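Local coordinates for protein muconate cycloisomerase (Azorhizobium caulinodans, PDB 3MY9) that has the two-domain architecture of the enolase superfamily, a capping domain joined to a barrel domain, and binds magnesium ions, at residues W51-P56 with G304-A309; M167-K172 with L196-A201; T220-P225 with L241-L246; L246-C251 with A268-I273. All coordinates share one frame; numbering follows the deposited sequence.

Contact 1 (W51-P56 with G304-A309); sequences WGEAAP and GGIALA
Trp51 and Glu53 of strand 49-54 meet the first turn of helix 305-316, joining the N-terminal capping domain of the enolase superfamily to the barrel domain. Strand and helix run nearly perpendicular, at 99°, with their axes 6.9 Å apart. At the start of the strand, Trp51 turns its CB toward Ile306 CD1 at 4.0 Å, while its ring leads off obliquely past the same methyl. Its backbone N is hydrogen-bonded to Asp114 OD2. Gly52 follows, and its flat, bare main chain gives Ile306 CG2 a surface to lie against, 3.7 Å from Gly52 C. Branched Ile306 thus spreads two methyls over two consecutive strand residues. Glu53 is the polar centre of this buried interface. Its CG stands anti to the backbone N (chi1 166°) and the chain stays extended, carrying the carboxylate over the N-terminal end of the helix. There OE1 receives a weak hydrogen bond of 3.4 Å from Ala307 N, in the third helical residue, where the helix end would probably favour negative charge. OE2 is held more firmly, by a salt bridge to Arg37 and a hydrogen bond from Trp302. Gly304, at the N-cap, has no side chain, which leaves room for OE2 at 4.1 Å from Gly304 CA. Small Ala307 likewise lets the glutamate lie close, with Glu53 CG 3.9 Å from Ala307 CB. Ala54 turns away onto Val38 of strand 35-44. Beyond it the contact thins out, and Ala55 CB ends 4.5 Å from Ala307 CB.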
loop_
_atom_site.group_PDB
_atom_site.type_symbol
_atom_site.label_atom_id
_atom_site.label_comp_id
_atom_site.label_asym_id
_atom_site.label_seq_id
_atom_site.Cartn_x
_atom_site.Cartn_y
_atom_site.Cartn_z
ATOM N N TRP A 51 -33.437 17.872 -32.724
ATOM C CA TRP A 51 -34.204 17.122 -31.740
ATOM C C TRP A 51 -33.311 16.440 -30.712
ATOM O O TRP A 51 -32.196 16.014 -31.012
ATOM C CB TRP A 51 -35.099 16.090 -32.437
ATOM C CG TRP A 51 -36.278 16.729 -33.170
ATOM C CD1 TRP A 51 -36.280 17.247 -34.426
ATOM C CD2 TRP A 51 -37.611 16.895 -32.669
ATOM N NE1 TRP A 51 -37.533 17.725 -34.743
ATOM C CE2 TRP A 51 -38.365 17.514 -33.679
ATOM C CE3 TRP A 51 -38.242 16.559 -31.462
ATOM C CZ2 TRP A 51 -39.710 17.834 -33.514
ATOM C CZ3 TRP A 51 -39.576 16.857 -31.305
ATOM C CH2 TRP A 51 -40.297 17.498 -32.323
ATOM N N GLY A 52 -33.822 16.369 -29.490
ATOM C CA GLY A 52 -33.226 15.591 -28.423
ATOM C C GLY A 52 -34.301 14.831 -27.682
ATOM O O GLY A 52 -35.484 15.161 -27.765
ATOM N N GLU A 53 -33.883 13.809 -26.958
ATOM C CA GLU A 53 -34.796 12.966 -26.199
ATOM C C GLU A 53 -34.144 12.655 -24.868
ATOM O O GLU A 53 -32.969 12.318 -24.829
ATOM C CB GLU A 53 -35.090 11.671 -26.965
ATOM C CG GLU A 53 -35.753 10.576 -26.146
ATOM C CD GLU A 53 -36.552 9.606 -27.001
ATOM O OE1 GLU A 53 -36.202 9.422 -28.189
ATOM O OE2 GLU A 53 -37.536 9.029 -26.480
ATOM N N ALA A 54 -34.914 12.797 -23.795
ATOM C CA ALA A 54 -34.489 12.418 -22.459
ATOM C C ALA A 54 -35.057 11.041 -22.141
ATOM O O ALA A 54 -36.265 10.882 -21.963
ATOM C CB ALA A 54 -34.964 13.452 -21.430
ATOM N N ALA A 55 -34.179 10.045 -22.097
ATOM C CA ALA A 55 -34.568 8.686 -21.761
ATOM C C ALA A 55 -34.073 8.387 -20.353
ATOM O O ALA A 55 -32.869 8.385 -20.119
ATOM C CB ALA A 55 -33.956 7.709 -22.741
ATOM N N PRO A 56 -34.996 8.183 -19.400
ATOM C CA PRO A 56 -34.588 7.641 -18.100
ATOM C C PRO A 56 -33.938 6.252 -18.151
ATOM O O PRO A 56 -33.912 5.595 -19.201
ATOM C CB PRO A 56 -35.900 7.601 -17.317
ATOM C CG PRO A 56 -36.658 8.796 -17.844
ATOM C CD PRO A 56 -36.292 8.886 -19.317
ATOM N N GLY A 304 -36.205 4.535 -28.455
ATOM C CA GLY A 304 -36.714 5.800 -28.950
ATOM C C GLY A 304 -35.732 6.354 -29.964
ATOM O O GLY A 304 -34.541 6.490 -29.682
ATOM N N GLY A 305 -36.240 6.671 -31.148
ATOM C CA GLY A 305 -35.394 6.882 -32.310
ATOM C C GLY A 305 -34.382 7.995 -32.162
ATOM O O GLY A 305 -33.294 7.911 -32.722
ATOM N N ILE A 306 -34.745 9.028 -31.406
ATOM C CA ILE A 306 -33.912 10.213 -31.260
ATOM C C ILE A 306 -32.731 9.918 -30.351
ATOM O O ILE A 306 -31.593 10.249 -30.681
ATOM C CB ILE A 306 -34.715 11.417 -30.722
ATOM C CG1 ILE A 306 -35.881 11.735 -31.649
ATOM C CG2 ILE A 306 -33.810 12.643 -30.601
ATOM C CD1 ILE A 306 -36.822 12.789 -31.113
ATOM N N ALA A 307 -32.996 9.292 -29.210
ATOM C CA ALA A 307 -31.936 8.896 -28.285
ATOM C C ALA A 307 -31.046 7.793 -28.869
ATOM O O ALA A 307 -29.834 7.727 -28.590
ATOM C CB ALA A 307 -32.548 8.421 -26.965
ATOM N N LEU A 308 -31.656 6.907 -29.642
ATOM C CA LEU A 308 -30.924 5.837 -30.297
ATOM C C LEU A 308 -30.001 6.390 -31.370
ATOM O O LEU A 308 -28.897 5.913 -31.530
ATOM C CB LEU A 308 -31.892 4.850 -30.929
ATOM C CG LEU A 308 -31.275 3.681 -31.691
ATOM C CD1 LEU A 308 -30.322 2.908 -30.805
ATOM C CD2 LEU A 308 -32.406 2.801 -32.189
ATOM N N ALA A 309 -30.451 7.388 -32.111
ATOM C CA ALA A 309 -29.610 8.023 -33.142
ATOM C C ALA A 309 -28.374 8.625 -32.466
ATOM O O ALA A 309 -27.249 8.454 -32.918
ATOM C CB ALA A 309 -30.404 9.108 -33.906
#

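Contact 2 (M167-K172 with L196-A201); sequences MKTGVK and LDFNQA
Met167 and Leu196 pair at the start of this contact, where strands 164-168 and 193-197 run parallel as neighbours in the barrel, linked through helix 174-188 as a beta-alpha-beta unit. Two backbone bonds set the register: Asp197 N gives to Met167 O, and Thr169 N gives to Asp197 O at 2.9 Å and 168°. That second donor stands above the carbonyl plane, and Asp197 O also accepts a weak bond of 3.2 Å from Thr169 OG1. Past the strand, Asp197 OD2 takes Asn199 N at 2.9 Å, an Asx turn leading into the type I' turn from Phe198 to Ala201. Asn199 suits the positive phi this turn requires. The other carboxylate oxygen, OD1, forms a salt bridge with Lys166. This side chain comes within about 4 Å of a magnesium ion without being one of its ligands.

The aromatic contact belongs to Thr169 and Phe198. With OG1 between the backbone N and the carbonyl carbon (chi1 47°), the hydroxyl oxygen sits 3.2 Å above the centre of the Phe198 ring plane, and Thr169 CB makes a CH-pi contact over the same face. Gly170, having no side chain, can pass this close to the ring at positive phi.

Apolar packing occupies the face bearing Met167 and Leu196, beneath helix 174-188. Leu196 CD2 lies 3.9 Å from Met167 CB and 4.0 Å from Thr169 CG2, so one methyl fills the corner between both. On the exposed side, Lys168 crosses Asn199 at about a right angle, its CG 3.5 Å from Asn199 ND2.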
loop_
_atom_site.group_PDB
_atom_site.type_symbol
_atom_site.label_atom_id
_atom_site.label_comp_id
_atom_site.label_asym_id
_atom_site.label_seq_id
_atom_site.Cartn_x
_atom_site.Cartn_y
_atom_site.Cartn_z
ATOM N N MET A 167 -26.372 -14.026 -22.314
ATOM C CA MET A 167 -27.244 -14.932 -21.564
ATOM C C MET A 167 -27.472 -14.288 -20.198
ATOM O O MET A 167 -26.523 -13.934 -19.511
ATOM C CB MET A 167 -26.611 -16.343 -21.417
ATOM C CG MET A 167 -27.570 -17.501 -20.924
ATOM S SD MET A 167 -26.627 -18.984 -20.388
ATOM C CE MET A 167 -27.898 -19.814 -19.437
ATOM N N LYS A 168 -28.740 -14.134 -19.828
ATOM C CA LYS A 168 -29.102 -13.803 -18.481
ATOM C C LYS A 168 -28.841 -15.023 -17.583
ATOM O O LYS A 168 -29.282 -16.139 -17.861
ATOM C CB LYS A 168 -30.564 -13.399 -18.448
ATOM C CG LYS A 168 -31.019 -12.670 -17.226
ATOM C CD LYS A 168 -32.458 -12.140 -17.475
ATOM C CE LYS A 168 -33.301 -12.062 -16.208
ATOM N NZ LYS A 168 -34.748 -12.472 -16.437
ATOM N N THR A 169 -28.084 -14.823 -16.515
ATOM C CA THR A 169 -27.694 -15.938 -15.669
ATOM C C THR A 169 -28.066 -15.603 -14.236
ATOM O O THR A 169 -28.347 -14.450 -13.919
ATOM C CB THR A 169 -26.161 -16.169 -15.742
ATOM O OG1 THR A 169 -25.506 -14.922 -15.607
ATOM C CG2 THR A 169 -25.726 -16.806 -17.048
ATOM N N GLY A 170 -28.015 -16.611 -13.367
ATOM C CA GLY A 170 -28.395 -16.466 -11.990
ATOM C C GLY A 170 -29.901 -16.401 -11.835
ATOM O O GLY A 170 -30.375 -15.846 -10.851
ATOM N N VAL A 171 -30.637 -16.969 -12.803
ATOM C CA VAL A 171 -32.104 -16.974 -12.797
ATOM C C VAL A 171 -32.678 -18.385 -12.661
ATOM O O VAL A 171 -33.680 -18.587 -11.981
ATOM C CB VAL A 171 -32.694 -16.321 -14.075
ATOM C CG1 VAL A 171 -34.250 -16.581 -14.178
ATOM C CG2 VAL A 171 -32.388 -14.820 -14.099
ATOM N N LYS A 172 -32.071 -19.341 -13.354
ATOM C CA LYS A 172 -32.424 -20.745 -13.215
ATOM C C LYS A 172 -31.408 -21.410 -12.301
ATOM O O LYS A 172 -30.308 -20.869 -12.101
ATOM C CB LYS A 172 -32.445 -21.414 -14.586
ATOM C CG LYS A 172 -33.314 -20.679 -15.609
ATOM C CD LYS A 172 -33.346 -21.392 -16.959
ATOM C CE LYS A 172 -33.580 -20.379 -18.091
ATOM N NZ LYS A 172 -34.131 -20.981 -19.335
ATOM N N LEU A 196 -22.290 -13.193 -20.497
ATOM C CA LEU A 196 -23.235 -13.561 -19.429
ATOM C C LEU A 196 -23.550 -12.325 -18.602
ATOM O O LEU A 196 -22.682 -11.495 -18.374
ATOM C CB LEU A 196 -22.655 -14.621 -18.486
ATOM C CG LEU A 196 -22.012 -15.855 -19.135
ATOM C CD1 LEU A 196 -21.488 -16.850 -18.055
ATOM C CD2 LEU A 196 -23.017 -16.559 -20.012
ATOM N N ASP A 197 -24.766 -12.236 -18.100
ATOM C CA ASP A 197 -25.165 -11.118 -17.270
ATOM C C ASP A 197 -25.907 -11.613 -16.042
ATOM O O ASP A 197 -26.961 -12.184 -16.177
ATOM C CB ASP A 197 -26.083 -10.215 -18.088
ATOM C CG ASP A 197 -26.360 -8.880 -17.424
ATOM O OD1 ASP A 197 -26.883 -8.007 -18.144
ATOM O OD2 ASP A 197 -26.007 -8.681 -16.231
ATOM N N PHE A 198 -25.366 -11.384 -14.846
ATOM C CA PHE A 198 -26.070 -11.812 -13.620
ATOM C C PHE A 198 -27.057 -10.761 -13.074
ATOM O O PHE A 198 -27.717 -10.987 -12.090
ATOM C CB PHE A 198 -25.060 -12.187 -12.534
ATOM C CG PHE A 198 -24.397 -13.516 -12.754
ATOM C CD1 PHE A 198 -24.960 -14.663 -12.242
ATOM C CD2 PHE A 198 -23.211 -13.610 -13.476
ATOM C CE1 PHE A 198 -24.349 -15.903 -12.434
ATOM C CE2 PHE A 198 -22.604 -14.845 -13.686
ATOM C CZ PHE A 198 -23.182 -15.994 -13.166
ATOM N N ASN A 199 -27.133 -9.617 -13.729
ATOM C CA ASN A 199 -27.989 -8.485 -13.304
ATOM C C ASN A 199 -27.871 -8.174 -11.799
ATOM O O ASN A 199 -28.860 -8.063 -11.086
ATOM C CB ASN A 199 -29.419 -8.724 -13.795
ATOM C CG ASN A 199 -29.546 -8.496 -15.330
ATOM O OD1 ASN A 199 -29.441 -7.352 -15.813
ATOM N ND2 ASN A 199 -29.756 -9.586 -16.089
ATOM N N GLN A 200 -26.627 -8.087 -11.326
ATOM C CA GLN A 200 -26.326 -7.787 -9.913
ATOM C C GLN A 200 -26.929 -8.772 -8.894
ATOM O O GLN A 200 -26.962 -8.464 -7.698
ATOM C CB GLN A 200 -26.824 -6.379 -9.543
ATOM C CG GLN A 200 -26.432 -5.272 -10.518
ATOM C CD GLN A 200 -26.998 -3.908 -10.078
ATOM O OE1 GLN A 200 -26.484 -3.269 -9.157
ATOM N NE2 GLN A 200 -28.067 -3.476 -10.742
ATOM N N ALA A 201 -27.381 -9.943 -9.334
ATOM C CA ALA A 201 -28.142 -10.834 -8.460
ATOM C C ALA A 201 -27.271 -11.649 -7.481
ATOM O O ALA A 201 -27.788 -12.211 -6.542
ATOM C CB ALA A 201 -29.032 -11.782 -9.294
#

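Contact 3 (T220-P225 with L241-L246); sequences TFIEQP and LDTPIL. With MG (magnesium ion), chain C; MG (magnesium ion), chain B.
Leu246 lies over one face of the Phe221 ring, the two side chains running side by side in the same direction. Its CG makes a CH-pi contact 4.2 Å from the ring centroid, displaced toward the rim, and Leu246 CB approaches Phe221 CD1. Phe221 CG takes the crowded position between the backbone N and the carbonyl carbon (chi1 63°), which lays the ring along the leucine; the ring also meets Tyr297 edge-to-face. The Pro244 ring packs on the Thr220 carbonyl, its CD 3.5 Å from Thr220 O, and this rigid residue brings the chain into the strand. The Glu223 carboxylate divides its oxygens: OE2 binds a magnesium ion at 2.2 Å, and OE1 is held by Lys166, a second-shell grip that would help fix its rotation.

Strands 222-223 and 245-247 are parallel neighbours in the barrel, linked through helix 231-240 as a beta-alpha-beta unit. Ile222 N gives to Pro244 O, Leu246 N to Ile222 O, nearly straight at 173°, and Gln224 N to Leu246 O. On the side facing helix 207-215, Ile222 CG1 meets Thr243 CG2 at 3.7 Å, two branched residues crossing at about a right angle. Gln224, its chain bent at chi2, accepts a hydrogen bond from Asp248 N at its OE1.

Beyond the other end of the strand, where helix 231-240 ends, a second magnesium ion takes Leu241 O at 2.1 Å, with Ala238 O and four waters. One of these waters donates to Thr243 O at 2.7 Å. Nearby, Asp242 forms a salt bridge with Arg212 of a neighbouring subunit, whose Phe205 packs on Pro244.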
loop_
_atom_site.group_PDB
_atom_site.type_symbol
_atom_site.label_atom_id
_atom_site.label_comp_id
_atom_site.label_asym_id
_atom_site.label_seq_id
_atom_site.Cartn_x
_atom_site.Cartn_y
_atom_site.Cartn_z
ATOM N N THR A 220 -17.035 -13.990 -23.274
ATOM C CA THR A 220 -16.295 -12.767 -23.614
ATOM C C THR A 220 -16.241 -11.833 -22.432
ATOM O O THR A 220 -15.227 -11.227 -22.194
ATOM C CB THR A 220 -16.904 -12.097 -24.855
ATOM O OG1 THR A 220 -16.738 -13.007 -25.930
ATOM C CG2 THR A 220 -16.226 -10.738 -25.205
ATOM N N PHE A 221 -17.327 -11.717 -21.682
ATOM C CA PHE A 221 -17.269 -11.026 -20.396
ATOM C C PHE A 221 -18.420 -11.455 -19.525
ATOM O O PHE A 221 -19.391 -12.030 -20.003
ATOM C CB PHE A 221 -17.205 -9.478 -20.539
ATOM C CG PHE A 221 -18.439 -8.813 -21.200
ATOM C CD1 PHE A 221 -19.687 -8.796 -20.569
ATOM C CD2 PHE A 221 -18.303 -8.112 -22.402
ATOM C CE1 PHE A 221 -20.790 -8.155 -21.154
ATOM C CE2 PHE A 221 -19.401 -7.465 -23.001
ATOM C CZ PHE A 221 -20.651 -7.493 -22.394
ATOM N N ILE A 222 -18.305 -11.164 -18.241
ATOM C CA ILE A 222 -19.387 -11.381 -17.275
ATOM C C ILE A 222 -19.779 -10.013 -16.718
ATOM O O ILE A 222 -18.924 -9.273 -16.227
ATOM C CB ILE A 222 -18.930 -12.290 -16.150
ATOM C CG1 ILE A 222 -18.592 -13.694 -16.706
ATOM C CG2 ILE A 222 -19.995 -12.367 -15.069
ATOM C CD1 ILE A 222 -17.898 -14.582 -15.708
ATOM N N GLU A 223 -21.048 -9.645 -16.860
ATOM C CA GLU A 223 -21.501 -8.303 -16.465
ATOM C C GLU A 223 -21.986 -8.209 -15.025
ATOM O O GLU A 223 -22.854 -8.979 -14.597
ATOM C CB GLU A 223 -22.585 -7.793 -17.436
ATOM C CG GLU A 223 -23.231 -6.466 -17.042
ATOM C CD GLU A 223 -24.040 -5.826 -18.186
ATOM O OE1 GLU A 223 -24.059 -6.360 -19.318
ATOM O OE2 GLU A 223 -24.686 -4.796 -17.941
ATOM N N GLN A 224 -21.377 -7.273 -14.293
ATOM C CA GLN A 224 -21.780 -6.821 -12.963
ATOM C C GLN A 224 -22.499 -7.900 -12.135
ATOM O O GLN A 224 -23.697 -7.814 -11.874
ATOM C CB GLN A 224 -22.662 -5.544 -13.128
ATOM C CG GLN A 224 -22.927 -4.737 -11.877
ATOM C CD GLN A 224 -21.706 -3.884 -11.472
ATOM O OE1 GLN A 224 -21.078 -3.270 -12.325
ATOM N NE2 GLN A 224 -21.377 -3.855 -10.178
ATOM N N PRO A 225 -21.743 -8.901 -11.675
ATOM C CA PRO A 225 -22.390 -9.985 -10.952
ATOM C C PRO A 225 -22.979 -9.582 -9.589
ATOM O O PRO A 225 -23.930 -10.214 -9.141
ATOM C CB PRO A 225 -21.278 -11.038 -10.807
ATOM C CG PRO A 225 -19.957 -10.269 -11.023
ATOM C CD PRO A 225 -20.330 -9.192 -12.004
ATOM N N LEU A 241 -10.193 -14.374 -11.789
ATOM C CA LEU A 241 -10.709 -14.959 -13.014
ATOM C C LEU A 241 -10.080 -14.406 -14.268
ATOM O O LEU A 241 -9.874 -13.185 -14.419
ATOM C CB LEU A 241 -12.230 -14.830 -13.065
ATOM C CG LEU A 241 -13.006 -15.467 -11.896
ATOM C CD1 LEU A 241 -14.390 -14.901 -11.767
ATOM C CD2 LEU A 241 -13.056 -16.954 -12.058
ATOM N N ASP A 242 -9.792 -15.326 -15.189
ATOM C CA ASP A 242 -9.356 -14.995 -16.525
ATOM C C ASP A 242 -10.403 -14.216 -17.329
ATOM O O ASP A 242 -10.073 -13.266 -18.022
ATOM C CB ASP A 242 -9.004 -16.277 -17.296
ATOM C CG ASP A 242 -7.767 -17.009 -16.738
ATOM O OD1 ASP A 242 -7.106 -16.529 -15.775
ATOM O OD2 ASP A 242 -7.450 -18.078 -17.307
ATOM N N THR A 243 -11.658 -14.668 -17.258
ATOM C CA THR A 243 -12.767 -13.984 -17.905
ATOM C C THR A 243 -12.902 -12.517 -17.493
ATOM O O THR A 243 -12.912 -12.210 -16.320
ATOM C CB THR A 243 -14.133 -14.657 -17.599
ATOM O OG1 THR A 243 -14.116 -15.989 -18.098
ATOM C CG2 THR A 243 -15.268 -13.868 -18.263
ATOM N N PRO A 244 -13.005 -11.610 -18.469
ATOM C CA PRO A 244 -13.192 -10.196 -18.129
ATOM C C PRO A 244 -14.489 -9.944 -17.326
ATOM O O PRO A 244 -15.534 -10.512 -17.627
ATOM C CB PRO A 244 -13.264 -9.529 -19.499
ATOM C CG PRO A 244 -12.326 -10.378 -20.349
ATOM C CD PRO A 244 -12.706 -11.795 -19.906
ATOM N N ILE A 245 -14.387 -9.120 -16.300
ATOM C CA ILE A 245 -15.521 -8.664 -15.566
ATOM C C ILE A 245 -15.873 -7.278 -16.075
ATOM O O ILE A 245 -15.023 -6.406 -16.096
ATOM C CB ILE A 245 -15.206 -8.585 -14.087
ATOM C CG1 ILE A 245 -14.846 -9.974 -13.516
ATOM C CG2 ILE A 245 -16.401 -7.983 -13.324
ATOM C CD1 ILE A 245 -16.038 -10.925 -13.462
ATOM N N LEU A 246 -17.143 -7.050 -16.415
ATOM C CA LEU A 246 -17.556 -5.743 -16.936
ATOM C C LEU A 246 -18.361 -5.008 -15.888
ATOM O O LEU A 246 -19.292 -5.564 -15.298
ATOM C CB LEU A 246 -18.326 -5.922 -18.246
ATOM C CG LEU A 246 -19.294 -4.996 -19.047
ATOM C CD1 LEU A 246 -20.185 -4.060 -18.212
ATOM C CD2 LEU A 246 -18.639 -4.268 -20.214
HETATM MG MG MG C . -26.413 -4.112 -16.788
HETATM MG MG MG B . -9.256 -11.211 -14.330
HETATM O O HOH W 1 -9.037 -11.332 -16.510
HETATM O O HOH W 2 -11.260 -10.673 -14.778
HETATM O O HOH W 3 -7.397 -11.909 -14.237
HETATM O O HOH W 4 -8.710 -9.158 -14.586
HETATM O O HOH W 5 -27.947 -3.254 -15.738
#

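Contact 4 (L246-C251 with A268-I273); sequences LADESC and AISVKI. With MG (magnesium ion), chain C.
Lys272 NZ reaches across to Asp248 and Cys251, and this is the tight part of the contact. Bends at chi2 and chi3 fold the lysine back, so that NZ lies 2.7 Å from both Asp248 O and Cys251 O and forms a salt bridge with Asp248 OD1 at 2.8 Å through the anti lone pair of that oxygen. With Ser270 O and OG of its own segment, five oxygens surround NZ and must share its N-H groups, so some of these bonds are bifurcated or alternate. Asp248 O is gripped twice, since Cys251 N closes the type I turn from the opposite face of the carbonyl plane. Along the strands, Ala247 N bonds to Ala268 O and Ser270 N to Ala247 O, and small Ala268 admits Leu246 CD2 at 3.7 Å from its CB.

The metal side is instead filled by water. Asp248 OD2 binds magnesium at 2.0 Å beside four waters and Glu223, and Glu249, partly exposed, reaches the ion through two of them: waters donate to its OE1 and OE2.

In this beta-alpha-beta unit, Cys251 SG touches Ile269 CG2 at 4.0 Å, and both residues pack on Leu257 of helix 254-263; helix 279-292 packs on Ile269, and strand 296-297 flanks Ser270 through Tyr297.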
loop_
_atom_site.group_PDB
_atom_site.type_symbol
_atom_site.label_atom_id
_atom_site.label_comp_id
_atom_site.label_asym_id
_atom_site.label_seq_id
_atom_site.Cartn_x
_atom_site.Cartn_y
_atom_site.Cartn_z
ATOM N N LEU A 246 -17.143 -7.050 -16.415
ATOM C CA LEU A 246 -17.556 -5.743 -16.936
ATOM C C LEU A 246 -18.361 -5.008 -15.888
ATOM O O LEU A 246 -19.292 -5.564 -15.298
ATOM C CB LEU A 246 -18.326 -5.922 -18.246
ATOM C CG LEU A 246 -19.294 -4.996 -19.047
ATOM C CD1 LEU A 246 -20.185 -4.060 -18.212
ATOM C CD2 LEU A 246 -18.639 -4.268 -20.214
ATOM N N ALA A 247 -17.998 -3.758 -15.655
ATOM C CA ALA A 247 -18.720 -2.920 -14.712
ATOM C C ALA A 247 -19.857 -2.237 -15.442
ATOM O O ALA A 247 -19.661 -1.692 -16.538
ATOM C CB ALA A 247 -17.809 -1.897 -14.101
ATOM N N ASP A 248 -21.055 -2.292 -14.849
ATOM C CA ASP A 248 -22.175 -1.521 -15.345
ATOM C C ASP A 248 -22.559 -0.512 -14.271
ATOM O O ASP A 248 -22.078 0.632 -14.302
ATOM C CB ASP A 248 -23.340 -2.431 -15.773
ATOM C CG ASP A 248 -24.521 -1.648 -16.380
ATOM O OD1 ASP A 248 -24.425 -0.402 -16.530
ATOM O OD2 ASP A 248 -25.555 -2.294 -16.678
ATOM N N GLU A 249 -23.349 -0.926 -13.282
ATOM C CA GLU A 249 -23.742 -0.013 -12.219
ATOM C C GLU A 249 -22.560 0.488 -11.356
ATOM O O GLU A 249 -22.661 1.555 -10.747
ATOM C CB GLU A 249 -24.847 -0.624 -11.348
ATOM C CG GLU A 249 -26.235 -0.626 -12.022
ATOM C CD GLU A 249 -26.438 -1.792 -13.018
ATOM O OE1 GLU A 249 -25.602 -2.735 -13.081
ATOM O OE2 GLU A 249 -27.468 -1.774 -13.727
ATOM N N SER A 250 -21.439 -0.242 -11.333
ATOM C CA SER A 250 -20.192 0.268 -10.711
ATOM C C SER A 250 -19.546 1.418 -11.459
ATOM O O SER A 250 -18.636 2.015 -10.944
ATOM C CB SER A 250 -19.121 -0.822 -10.577
ATOM O OG SER A 250 -19.459 -1.772 -9.609
ATOM N N CYS A 251 -19.948 1.687 -12.693
ATOM C CA CYS A 251 -19.338 2.757 -13.446
ATOM C C CYS A 251 -20.356 3.591 -14.246
ATOM O O CYS A 251 -20.740 3.242 -15.390
ATOM C CB CYS A 251 -18.262 2.184 -14.351
ATOM S SG CYS A 251 -17.305 3.488 -15.175
ATOM N N ALA A 268 -13.617 -3.988 -18.186
ATOM C CA ALA A 268 -14.397 -3.342 -19.279
ATOM C C ALA A 268 -15.546 -2.611 -18.602
ATOM O O ALA A 268 -15.881 -2.926 -17.458
ATOM C CB ALA A 268 -14.955 -4.381 -20.286
ATOM N N ILE A 269 -16.092 -1.595 -19.266
ATOM C CA ILE A 269 -17.187 -0.818 -18.695
ATOM C C ILE A 269 -18.301 -0.648 -19.725
ATOM O O ILE A 269 -18.046 -0.618 -20.924
ATOM C CB ILE A 269 -16.723 0.558 -18.215
ATOM C CG1 ILE A 269 -16.283 1.435 -19.401
ATOM C CG2 ILE A 269 -15.599 0.447 -17.155
ATOM C CD1 ILE A 269 -15.973 2.815 -19.021
ATOM N N SER A 270 -19.543 -0.552 -19.276
ATOM C CA SER A 270 -20.623 -0.155 -20.185
ATOM C C SER A 270 -20.806 1.341 -20.050
ATOM O O SER A 270 -20.875 1.848 -18.949
ATOM C CB SER A 270 -21.920 -0.862 -19.844
ATOM O OG SER A 270 -22.200 -0.632 -18.475
ATOM N N VAL A 271 -20.873 2.031 -21.180
ATOM C CA VAL A 271 -20.998 3.478 -21.220
ATOM C C VAL A 271 -22.475 3.830 -21.401
ATOM O O VAL A 271 -23.121 3.386 -22.353
ATOM C CB VAL A 271 -20.192 4.103 -22.395
ATOM C CG1 VAL A 271 -18.810 3.520 -22.480
ATOM C CG2 VAL A 271 -20.892 3.857 -23.694
ATOM N N LYS A 272 -22.998 4.602 -20.456
ATOM C CA LYS A 272 -24.399 5.016 -20.432
ATOM C C LYS A 272 -24.424 6.478 -20.815
ATOM O O LYS A 272 -24.099 7.311 -19.984
ATOM C CB LYS A 272 -24.949 4.873 -19.004
ATOM C CG LYS A 272 -25.511 3.512 -18.617
ATOM C CD LYS A 272 -24.437 2.512 -18.224
ATOM C CE LYS A 272 -23.866 2.793 -16.817
ATOM N NZ LYS A 272 -22.746 1.846 -16.591
ATOM N N ILE A 273 -24.814 6.796 -22.050
ATOM C CA ILE A 273 -24.716 8.168 -22.536
ATOM C C ILE A 273 -25.362 9.103 -21.531
ATOM O O ILE A 273 -24.740 10.064 -21.097
ATOM C CB ILE A 273 -25.344 8.387 -23.903
ATOM C CG1 ILE A 273 -24.487 7.762 -25.015
ATOM C CG2 ILE A 273 -25.448 9.870 -24.176
ATOM C CD1 ILE A 273 -23.902 6.374 -24.679
HETATM MG MG MG C . -26.413 -4.112 -16.788
HETATM O O HOH W 5 -27.947 -3.254 -15.738
HETATM O O HOH W 6 -25.773 -4.693 -14.829
HETATM O O HOH W 7 -27.485 -5.862 -16.726
HETATM O O HOH W 8 -27.628 -3.527 -18.610
#

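Overall arrangement
From the N terminus, strand 49-54 opens the longest loop, which contact 1 closes only at helix 305-316, tying the capping domain to the barrel. The other three contacts nest inside it and follow in series, none crossing another. Contact 2 closes the loop through helix 174-188, contact 3 the one through helix 231-240 and contact 4 the one through helix 254-263. Strand 193-197 pairs with 222-223 to join contacts 2 and 3, while Leu246 and strand 245-247 belong to both 3 and 4. Contacts 3 and 4 each supply one protein ligand to the same magnesium ion. Contact 1 lies nearest contact 4, their closest atoms about 6 Å apart without touching.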